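Long-range contact in dihydrofolate reductase (Moritella profunda, PDB 3IA4), which probably catalyses the NADPH-dependent reduction of 7,8-dihydrofolate to tetrahydrofolate, and here holds NADPH and the inhibitor methotrexate: residues Ala107-Leu119 and Asn149-Val161. Residues are numbered along the deposited sequence; the frame is centred on the assembly and turned at random.
Sequences AAADRLYLTHIEL and NPHNYRFSLLERV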
loop_
_atom_site.group_PDB
_atom_site.type_symbol
_atom_site.label_atom_id
_atom_site.label_comp_id
_atom_site.label_asym_id
_atom_site.label_seq_id
_atom_site.Cartn_x
_atom_site.Cartn_y
_atom_site.Cartn_z
ATOM N N ALA A 107 -13.561 2.803 1.684
ATOM C CA ALA A 107 -14.961 2.508 1.440
ATOM C C ALA A 107 -15.166 2.061 -0.011
ATOM O O ALA A 107 -16.145 1.350 -0.327
ATOM C CB ALA A 107 -15.833 3.733 1.793
ATOM N N ALA A 108 -14.197 2.389 -0.850
ATOM C CA ALA A 108 -14.290 2.092 -2.274
ATOM C C ALA A 108 -13.515 0.846 -2.696
ATOM O O ALA A 108 -13.539 0.461 -3.896
ATOM C CB ALA A 108 -13.789 3.289 -3.045
ATOM N N ALA A 109 -12.784 0.243 -1.745
ATOM C CA ALA A 109 -11.849 -0.808 -2.110
ATOM C C ALA A 109 -12.583 -2.106 -2.345
ATOM O O ALA A 109 -13.481 -2.523 -1.581
ATOM C CB ALA A 109 -10.780 -0.994 -1.031
ATOM N N ASP A 110 -12.198 -2.738 -3.432
ATOM C CA ASP A 110 -12.718 -4.054 -3.723
ATOM C C ASP A 110 -11.877 -5.154 -3.028
ATOM O O ASP A 110 -12.423 -6.230 -2.723
ATOM C CB ASP A 110 -12.630 -4.264 -5.249
ATOM C CG ASP A 110 -13.558 -3.330 -6.026
ATOM O OD1 ASP A 110 -13.089 -2.711 -6.997
ATOM O OD2 ASP A 110 -14.777 -3.222 -5.702
ATOM N N ARG A 111 -10.549 -4.939 -2.911
ATOM C CA ARG A 111 -9.646 -5.938 -2.333
ATOM C C ARG A 111 -8.635 -5.230 -1.430
ATOM O O ARG A 111 -8.265 -4.079 -1.710
ATOM C CB ARG A 111 -8.843 -6.663 -3.438
ATOM C CG ARG A 111 -9.661 -7.471 -4.415
ATOM C CD ARG A 111 -8.687 -7.998 -5.455
ATOM N NE ARG A 111 -9.382 -8.961 -6.300
ATOM C CZ ARG A 111 -8.790 -9.544 -7.336
ATOM N NH1 ARG A 111 -7.563 -9.171 -7.671
ATOM N NH2 ARG A 111 -9.455 -10.439 -8.071
ATOM N N LEU A 112 -8.180 -5.923 -0.393
ATOM C CA LEU A 112 -7.044 -5.513 0.415
ATOM C C LEU A 112 -6.000 -6.597 0.308
ATOM O O LEU A 112 -6.285 -7.769 0.545
ATOM C CB LEU A 112 -7.433 -5.384 1.891
ATOM C CG LEU A 112 -8.547 -4.335 2.147
ATOM C CD1 LEU A 112 -8.884 -4.343 3.662
ATOM C CD2 LEU A 112 -8.241 -2.921 1.615
ATOM N N TYR A 113 -4.782 -6.211 -0.026
ATOM C CA TYR A 113 -3.668 -7.138 -0.019
ATOM C C TYR A 113 -2.918 -6.825 1.267
ATOM O O TYR A 113 -2.160 -5.861 1.341
ATOM C CB TYR A 113 -2.716 -6.848 -1.198
ATOM C CG TYR A 113 -3.244 -7.205 -2.589
ATOM C CD1 TYR A 113 -2.472 -8.016 -3.412
ATOM C CD2 TYR A 113 -4.433 -6.677 -3.097
ATOM C CE1 TYR A 113 -2.861 -8.302 -4.684
ATOM C CE2 TYR A 113 -4.859 -6.999 -4.421
ATOM C CZ TYR A 113 -4.020 -7.792 -5.191
ATOM O OH TYR A 113 -4.423 -8.151 -6.467
ATOM N N LEU A 114 -3.150 -7.603 2.315
ATOM C CA LEU A 114 -2.544 -7.301 3.601
ATOM C C LEU A 114 -1.412 -8.262 3.942
ATOM O O LEU A 114 -1.571 -9.474 3.943
ATOM C CB LEU A 114 -3.595 -7.404 4.725
ATOM C CG LEU A 114 -4.824 -6.466 4.557
ATOM C CD1 LEU A 114 -5.760 -6.515 5.736
ATOM C CD2 LEU A 114 -4.350 -5.005 4.345
ATOM N N THR A 115 -0.308 -7.701 4.349
ATOM C CA THR A 115 0.709 -8.522 5.018
ATOM C C THR A 115 0.584 -8.226 6.510
ATOM O O THR A 115 0.482 -7.055 6.889
ATOM C CB THR A 115 2.052 -8.029 4.541
ATOM O OG1 THR A 115 2.161 -8.342 3.142
ATOM C CG2 THR A 115 3.213 -8.731 5.309
ATOM N N HIS A 116 0.468 -9.267 7.340
ATOM C CA HIS A 116 0.482 -9.058 8.775
ATOM C C HIS A 116 1.810 -9.512 9.291
ATOM O O HIS A 116 2.189 -10.678 9.085
ATOM C CB HIS A 116 -0.624 -9.908 9.397
ATOM C CG HIS A 116 -1.975 -9.565 8.878
ATOM N ND1 HIS A 116 -2.734 -8.545 9.424
ATOM C CD2 HIS A 116 -2.721 -10.117 7.895
ATOM C CE1 HIS A 116 -3.894 -8.480 8.784
ATOM N NE2 HIS A 116 -3.903 -9.411 7.845
ATOM N N ILE A 117 2.505 -8.590 9.980
ATOM C CA ILE A 117 3.790 -8.909 10.642
ATOM C C ILE A 117 3.637 -9.156 12.141
ATOM O O ILE A 117 2.978 -8.376 12.842
ATOM C CB ILE A 117 4.750 -7.713 10.416
ATOM C CG1 ILE A 117 4.825 -7.414 8.921
ATOM C CG2 ILE A 117 6.140 -8.002 11.071
ATOM C CD1 ILE A 117 5.592 -6.080 8.601
ATOM N N GLU A 118 4.227 -10.243 12.660
ATOM C CA GLU A 118 4.074 -10.533 14.075
ATOM C C GLU A 118 5.067 -9.706 14.869
ATOM O O GLU A 118 6.159 -10.194 15.236
ATOM C CB GLU A 118 4.279 -12.022 14.347
ATOM C CG GLU A 118 3.226 -12.888 13.700
ATOM C CD GLU A 118 3.360 -14.374 14.098
ATOM O OE1 GLU A 118 4.016 -14.674 15.142
ATOM O OE2 GLU A 118 2.804 -15.209 13.352
ATOM N N LEU A 119 4.720 -8.437 15.111
ATOM C CA LEU A 119 5.618 -7.521 15.785
ATOM C C LEU A 119 4.764 -6.461 16.472
ATOM O O LEU A 119 3.826 -5.967 15.859
ATOM C CB LEU A 119 6.504 -6.850 14.729
ATOM C CG LEU A 119 7.343 -5.679 15.226
ATOM C CD1 LEU A 119 8.465 -6.080 16.154
ATOM C CD2 LEU A 119 7.914 -5.097 13.964
ATOM N N ASN A 149 15.187 -12.087 7.727
ATOM C CA ASN A 149 13.892 -11.486 8.077
ATOM C C ASN A 149 13.528 -11.979 9.450
ATOM O O ASN A 149 13.119 -13.112 9.600
ATOM C CB ASN A 149 12.837 -11.955 7.059
ATOM C CG ASN A 149 13.125 -11.470 5.694
ATOM O OD1 ASN A 149 12.756 -10.317 5.329
ATOM N ND2 ASN A 149 13.847 -12.304 4.909
ATOM N N PRO A 150 13.632 -11.108 10.470
ATOM C CA PRO A 150 13.569 -11.524 11.870
ATOM C C PRO A 150 12.163 -11.747 12.433
ATOM O O PRO A 150 12.066 -12.181 13.560
ATOM C CB PRO A 150 14.207 -10.354 12.619
ATOM C CG PRO A 150 14.086 -9.137 11.648
ATOM C CD PRO A 150 14.044 -9.689 10.280
ATOM N N HIS A 151 11.113 -11.446 11.693
ATOM C CA HIS A 151 9.766 -11.601 12.211
ATOM C C HIS A 151 8.973 -12.484 11.296
ATOM O O HIS A 151 9.129 -12.398 10.086
ATOM C CB HIS A 151 9.059 -10.192 12.203
ATOM C CG HIS A 151 9.914 -9.111 12.779
ATOM N ND1 HIS A 151 10.363 -9.155 14.077
ATOM C CD2 HIS A 151 10.396 -7.954 12.251
ATOM C CE1 HIS A 151 11.125 -8.098 14.320
ATOM N NE2 HIS A 151 11.154 -7.347 13.234
ATOM N N ASN A 152 8.076 -13.294 11.866
ATOM C CA ASN A 152 7.122 -14.018 11.073
ATOM C C ASN A 152 6.169 -13.022 10.399
ATOM O O ASN A 152 5.793 -12.032 11.006
ATOM C CB ASN A 152 6.272 -14.877 11.986
ATOM C CG ASN A 152 7.068 -15.980 12.681
ATOM O OD1 ASN A 152 8.004 -16.478 12.127
ATOM N ND2 ASN A 152 6.681 -16.349 13.902
ATOM N N TYR A 153 5.772 -13.326 9.185
ATOM C CA TYR A 153 4.714 -12.511 8.526
ATOM C C TYR A 153 3.886 -13.362 7.622
ATOM O O TYR A 153 4.234 -14.525 7.364
ATOM C CB TYR A 153 5.286 -11.261 7.837
ATOM C CG TYR A 153 6.228 -11.562 6.669
ATOM C CD1 TYR A 153 7.556 -11.891 6.893
ATOM C CD2 TYR A 153 5.758 -11.533 5.369
ATOM C CE1 TYR A 153 8.421 -12.191 5.793
ATOM C CE2 TYR A 153 6.605 -11.797 4.273
ATOM C CZ TYR A 153 7.923 -12.120 4.505
ATOM O OH TYR A 153 8.747 -12.393 3.410
ATOM N N ARG A 154 2.741 -12.839 7.196
ATOM C CA ARG A 154 1.883 -13.674 6.361
ATOM C C ARG A 154 1.116 -12.731 5.450
ATOM O O ARG A 154 0.948 -11.545 5.743
ATOM C CB ARG A 154 0.922 -14.560 7.186
ATOM C CG ARG A 154 -0.124 -13.739 7.868
ATOM C CD ARG A 154 -0.950 -14.595 8.861
ATOM N NE ARG A 154 -1.878 -13.729 9.607
ATOM C CZ ARG A 154 -1.557 -13.086 10.729
ATOM N NH1 ARG A 154 -2.463 -12.305 11.334
ATOM N NH2 ARG A 154 -0.315 -13.186 11.248
ATOM N N PHE A 155 0.720 -13.266 4.315
ATOM C CA PHE A 155 -0.106 -12.529 3.342
ATOM C C PHE A 155 -1.559 -12.977 3.341
ATOM O O PHE A 155 -1.850 -14.162 3.412
ATOM C CB PHE A 155 0.492 -12.792 1.974
ATOM C CG PHE A 155 -0.278 -12.149 0.888
ATOM C CD1 PHE A 155 -0.336 -10.750 0.831
ATOM C CD2 PHE A 155 -1.029 -12.901 -0.020
ATOM C CE1 PHE A 155 -1.099 -10.109 -0.137
ATOM C CE2 PHE A 155 -1.800 -12.253 -1.021
ATOM C CZ PHE A 155 -1.838 -10.867 -1.061
ATOM N N SER A 156 -2.494 -12.022 3.246
ATOM C CA SER A 156 -3.903 -12.354 3.177
ATOM C C SER A 156 -4.533 -11.421 2.155
ATOM O O SER A 156 -4.481 -10.193 2.334
ATOM C CB SER A 156 -4.513 -12.124 4.581
ATOM O OG SER A 156 -5.911 -12.234 4.610
ATOM N N LEU A 157 -5.139 -11.983 1.108
ATOM C CA LEU A 157 -5.841 -11.176 0.157
ATOM C C LEU A 157 -7.332 -11.241 0.458
ATOM O O LEU A 157 -7.953 -12.317 0.423
ATOM C CB LEU A 157 -5.426 -11.602 -1.265
ATOM C CG LEU A 157 -6.104 -10.959 -2.465
ATOM C CD1 LEU A 157 -6.385 -9.548 -2.339
ATOM C CD2 LEU A 157 -5.271 -11.245 -3.751
ATOM N N LEU A 158 -7.882 -10.093 0.867
ATOM C CA LEU A 158 -9.306 -10.010 1.192
ATOM C C LEU A 158 -10.118 -9.346 0.095
ATOM O O LEU A 158 -9.713 -8.310 -0.487
ATOM C CB LEU A 158 -9.524 -9.205 2.470
ATOM C CG LEU A 158 -8.773 -9.609 3.729
ATOM C CD1 LEU A 158 -9.111 -8.674 4.861
ATOM C CD2 LEU A 158 -9.212 -11.031 4.073
ATOM N N GLU A 159 -11.313 -9.890 -0.120
ATOM C CA GLU A 159 -12.263 -9.331 -1.067
ATOM C C GLU A 159 -13.455 -8.808 -0.300
ATOM O O GLU A 159 -13.993 -9.518 0.547
ATOM C CB GLU A 159 -12.699 -10.482 -1.984
ATOM C CG GLU A 159 -13.372 -10.118 -3.224
ATOM C CD GLU A 159 -13.718 -11.393 -3.995
ATOM O OE1 GLU A 159 -14.493 -12.213 -3.455
ATOM O OE2 GLU A 159 -13.183 -11.576 -5.113
ATOM N N ARG A 160 -13.894 -7.585 -0.617
ATOM C CA ARG A 160 -15.054 -7.000 0.054
ATOM C C ARG A 160 -16.296 -7.829 -0.238
ATOM O O ARG A 160 -16.533 -8.232 -1.390
ATOM C CB ARG A 160 -15.230 -5.521 -0.362
ATOM C CG ARG A 160 -16.353 -4.838 0.332
ATOM C CD ARG A 160 -16.052 -4.391 1.759
ATOM N NE ARG A 160 -17.324 -3.891 2.316
ATOM C CZ ARG A 160 -17.744 -2.634 2.274
ATOM N NH1 ARG A 160 -18.979 -2.329 2.778
ATOM N NH2 ARG A 160 -16.998 -1.671 1.731
ATOM N N VAL A 161 -17.074 -8.103 0.816
ATOM C CA VAL A 161 -18.415 -8.717 0.699
ATOM C C VAL A 161 -19.476 -7.693 1.066
ATOM O O VAL A 161 -19.404 -7.111 2.148
ATOM C CB VAL A 161 -18.522 -9.950 1.678
ATOM C CG1 VAL A 161 -19.903 -10.613 1.600
ATOM C CG2 VAL A 161 -17.439 -10.953 1.377
HETATM O O HOH W 1 -18.352 0.836 1.271
HETATM O O HOH W 2 -14.541 -1.639 0.795
HETATM O O HOH W 3 -15.328 -7.254 -3.824
HETATM O O HOH W 4 -6.479 -10.295 6.684
HETATM O O HOH W 5 2.232 -14.706 10.792
HETATM O O HOH W 6 7.636 -12.671 14.641
#
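Ala-107 and Ala-109 reach Arg-160 through water: each carbonyl O accepts a bond from a water that NH2 of Arg-160 also grips, both waters lying in the guanidinium plane. Asp-110 O takes the N-H of Arg-160 at 2.9 Å, starting an antiparallel ladder between neighbouring strands of the central DHFR sheet, axes 4.6 Å apart. Leu-112 and Leu-158 exchange paired backbone bonds. Over one face of the Tyr-113 ring sits Leu-157 CD1, 3.8 Å from the centroid, a CH-pi contact. Phe-155 lies alongside, pointing the same way; its chi1 of 178° sets CG opposite the backbone N and brings CZ to 3.7 Å from Tyr-113 CD1. With an alanine in place of Tyr-113, Leu-157 CD1 would probably lose the ring face it packs on, and Glu-92 its phenol partner. Leu-114 pairs with Ser-156. Thr-115 CG2 touches Tyr-153 CD2 (3.8 Å), while its OG1 bonds Glu-28 beside methotrexate. His-116 pairs with Arg-154, and its CB lies centrally over the guanidinium, 3.6 Å from CZ, with imidazole and guanidinium planes 12° apart. Glu-118 N bonds Asn-152 O; its OE2 is 4.3 Å from Arg-154 NH2, bridged by water 5, and Asn-152 ND2 adds a weak bond to OE1. Leu-119 CD1 makes a CH-pi contact, 4.2 Å from the His-151 centroid. Backbone bonds thus set the register, while Tyr-113, Phe-155 and Leu-157 cluster on one face; the other carries His-116, Arg-154 and the water 4 bridge to Ser-156, and water joins polar groups at both ends.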